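Local coordinates for protein histone-lysine N-methyltransferase, H3 lysine-9 specific SUVH6 (Arabidopsis thaliana, PDB 6A5K) that methylates histone H3 at the H3K9 mark, using S-adenosylmethionine as methyl donor, and probably reads methylated DNA through its SRA domain, at residues S289-T297 and C332-Y343. The protein carries 1 engineered substitution. Numbering follows the deposited sequence.
With ZN (zinc ion), chain B; ZN (zinc ion), chain C; ZN (zinc ion), chain D.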
# COMPACT_ATOMS: atom_id res chain seq x y z
N SER A 289 30.83 -8.86 -4.35
CA SER A 289 29.98 -9.52 -3.36
C SER A 289 30.53 -9.35 -1.95
O SER A 289 31.67 -8.93 -1.77
CB SER A 289 29.83 -11.00 -3.70
OG SER A 289 31.10 -11.62 -3.80
N CYS A 290 29.70 -9.66 -0.95
CA CYS A 290 30.09 -9.51 0.45
C CYS A 290 30.48 -10.87 1.04
O CYS A 290 30.11 -11.91 0.50
CB CYS A 290 28.96 -8.88 1.26
SG CYS A 290 27.54 -9.94 1.58
N CYS A 291 31.21 -10.84 2.15
CA CYS A 291 31.71 -12.08 2.75
C CYS A 291 30.95 -12.48 4.01
O CYS A 291 31.39 -13.35 4.76
CB CYS A 291 33.21 -11.94 3.06
SG CYS A 291 33.65 -10.52 4.09
N CYS A 292 29.80 -11.85 4.23
CA CYS A 292 28.98 -12.14 5.40
C CYS A 292 28.38 -13.54 5.33
O CYS A 292 27.83 -13.92 4.30
CB CYS A 292 27.86 -11.10 5.53
SG CYS A 292 28.46 -9.41 5.55
N THR A 293 28.48 -14.29 6.42
CA THR A 293 27.92 -15.64 6.45
C THR A 293 26.53 -15.63 7.06
O THR A 293 25.74 -16.54 6.83
CB THR A 293 28.83 -16.62 7.23
OG1 THR A 293 29.01 -16.16 8.57
CG2 THR A 293 30.18 -16.74 6.56
N THR A 294 26.24 -14.59 7.84
CA THR A 294 24.91 -14.42 8.41
C THR A 294 24.18 -13.31 7.66
O THR A 294 24.72 -12.71 6.73
CB THR A 294 24.96 -14.08 9.91
OG1 THR A 294 25.47 -12.76 10.10
CG2 THR A 294 25.84 -15.08 10.66
N ARG A 295 22.96 -12.99 8.07
CA ARG A 295 22.20 -11.93 7.45
C ARG A 295 22.88 -10.56 7.64
O ARG A 295 23.28 -10.23 8.72
CB ARG A 295 20.76 -11.98 7.98
CG ARG A 295 19.94 -13.17 7.51
CD ARG A 295 18.55 -13.23 8.13
NE ARG A 295 18.58 -12.96 9.54
CZ ARG A 295 17.55 -13.15 10.35
NH1 ARG A 295 17.65 -12.93 11.65
NH2 ARG A 295 16.40 -13.56 9.85
N CYS A 296 22.96 -9.75 6.59
CA CYS A 296 23.59 -8.42 6.67
C CYS A 296 22.83 -7.36 7.39
O CYS A 296 21.70 -7.20 7.17
CB CYS A 296 24.06 -8.07 5.23
SG CYS A 296 24.81 -9.40 4.22
N THR A 297 23.54 -6.65 8.24
CA THR A 297 23.02 -5.62 9.11
C THR A 297 23.97 -4.40 9.20
O THR A 297 25.10 -4.51 8.90
CB THR A 297 22.69 -6.20 10.55
OG1 THR A 297 23.87 -6.46 11.25
CG2 THR A 297 21.79 -7.50 10.59
N CYS A 332 22.04 -7.89 -2.04
CA CYS A 332 23.10 -8.87 -2.14
C CYS A 332 22.90 -9.73 -3.38
O CYS A 332 21.76 -9.94 -3.83
CB CYS A 332 23.15 -9.73 -0.87
SG CYS A 332 23.85 -8.82 0.50
N GLY A 333 24.00 -10.19 -3.96
CA GLY A 333 23.97 -10.88 -5.23
C GLY A 333 24.24 -12.37 -5.13
O GLY A 333 24.31 -12.92 -4.03
N PRO A 334 24.39 -13.03 -6.29
CA PRO A 334 24.59 -14.48 -6.40
C PRO A 334 25.82 -15.00 -5.66
O PRO A 334 25.79 -16.13 -5.18
CB PRO A 334 24.76 -14.69 -7.91
CG PRO A 334 24.11 -13.51 -8.54
CD PRO A 334 24.35 -12.37 -7.60
N LEU A 335 26.87 -14.20 -5.56
CA LEU A 335 28.11 -14.68 -4.94
C LEU A 335 28.29 -14.19 -3.50
O LEU A 335 29.32 -14.47 -2.88
CB LEU A 335 29.32 -14.26 -5.77
CG LEU A 335 29.43 -14.84 -7.19
CD1 LEU A 335 30.87 -14.74 -7.69
CD2 LEU A 335 28.94 -16.27 -7.24
N CYS A 336 27.31 -13.46 -2.97
CA CYS A 336 27.35 -13.05 -1.57
C CYS A 336 27.21 -14.27 -0.67
O CYS A 336 26.36 -15.13 -0.91
CB CYS A 336 26.24 -12.03 -1.26
SG CYS A 336 26.51 -10.36 -1.91
N LYS A 337 28.02 -14.35 0.38
CA LYS A 337 28.06 -15.54 1.23
C LYS A 337 26.83 -15.64 2.14
O LYS A 337 26.62 -16.65 2.79
CB LYS A 337 29.33 -15.56 2.09
CG LYS A 337 30.65 -15.42 1.34
CD LYS A 337 31.81 -15.56 2.33
CE LYS A 337 33.15 -15.73 1.64
NZ LYS A 337 34.25 -15.81 2.64
N CYS A 338 26.06 -14.56 2.21
CA CYS A 338 24.91 -14.49 3.11
C CYS A 338 23.78 -15.43 2.68
O CYS A 338 23.66 -15.77 1.50
CB CYS A 338 24.40 -13.05 3.17
SG CYS A 338 23.93 -12.40 1.56
N PRO A 339 22.93 -15.84 3.64
CA PRO A 339 21.83 -16.73 3.28
C PRO A 339 20.74 -16.05 2.46
O PRO A 339 20.71 -14.81 2.34
CB PRO A 339 21.29 -17.18 4.65
CG PRO A 339 21.67 -16.08 5.58
CD PRO A 339 23.00 -15.59 5.09
N SER A 340 19.85 -16.86 1.90
CA SER A 340 18.71 -16.37 1.12
C SER A 340 17.83 -15.43 1.94
O SER A 340 17.19 -14.53 1.39
CB SER A 340 17.88 -17.55 0.62
OG SER A 340 16.57 -17.15 0.26
N SER A 341 17.80 -15.64 3.25
CA SER A 341 16.96 -14.86 4.14
C SER A 341 17.56 -13.49 4.45
O SER A 341 16.99 -12.73 5.24
CB SER A 341 16.73 -15.63 5.44
OG SER A 341 17.97 -15.94 6.07
N CYS A 342 18.70 -13.18 3.84
CA CYS A 342 19.38 -11.91 4.08
C CYS A 342 18.43 -10.74 3.93
O CYS A 342 17.63 -10.69 3.00
CB CYS A 342 20.56 -11.72 3.13
SG CYS A 342 21.34 -10.10 3.33
N TYR A 343 18.53 -9.79 4.86
CA TYR A 343 17.67 -8.61 4.86
C TYR A 343 17.84 -7.80 3.57
O TYR A 343 16.95 -7.04 3.18
CB TYR A 343 17.96 -7.76 6.09
CG TYR A 343 17.69 -8.49 7.39
CD1 TYR A 343 16.46 -9.10 7.61
CD2 TYR A 343 18.65 -8.58 8.38
CE1 TYR A 343 16.19 -9.77 8.80
CE2 TYR A 343 18.40 -9.25 9.58
CZ TYR A 343 17.16 -9.84 9.77
OH TYR A 343 16.90 -10.50 10.94
ZN ZN B . 26.18 -8.90 -0.10
ZN ZN C . 23.55 -10.27 2.39
ZN ZN D . 26.93 -8.65 3.68
O HOH W 1 14.92 -12.53 6.91
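Ser289 and Cys336 bring their CA atoms to 4.8 Å, and Thr293 with Cys338 and Arg295 with Cys342 are similarly spaced; neither segment is helix or strand. One backbone bond joins the loops, Lys337 N to Cys290 O at 3.2 Å; Cys290 N donates instead to Cys336 SG (3.4 Å, N-H...S 167°). Gly333 N gives that sulfur a second donor, and such N-H groups probably temper the negative charge of a zinc-bound thiolate. Glycine suits position 333 because a CB there would clash with Pro334 CD. Type I turns, Gly333 to Cys336 and Pro339 to Cys342, curl the 332-343 loop round the zinc ions. Cys290, Cys296 and Cys332 each bridge two zinc ions, as a thiolate can. With the terminal ligands Cys292, Cys336, Cys338 and Cys342, and Cys304 and Cys306 from the intervening chain, they build the triangular three-zinc, nine-cysteine cluster of the Pre-SET domain, which takes the place of a hydrophobic core. Cys342 SG lies anti to its backbone N (chi1 176°), which brings it within 2.4 Å of the zinc ion shared with Cys296, Cys332 and Cys338. The aliphatic part of Lys337 lies along Cys291, its CD 3.3 Å from Cys291 O, while Pro339 sets its ring against Thr293 O and Arg295 CG. Arg295 CD sits over one face of the Tyr343 ring, a CH-pi contact 4.2 Å from the centroid, with guanidinium and ring planes 32° apart. Tyr343 also stacks with Phe318. Replacing Tyr343 with alanine would probably uncover one side of the Arg295 chain and leave Phe318 without its stacked ring. Thr297 CG2 packs at the ring edge, 3.9 Å from Tyr343 CE2.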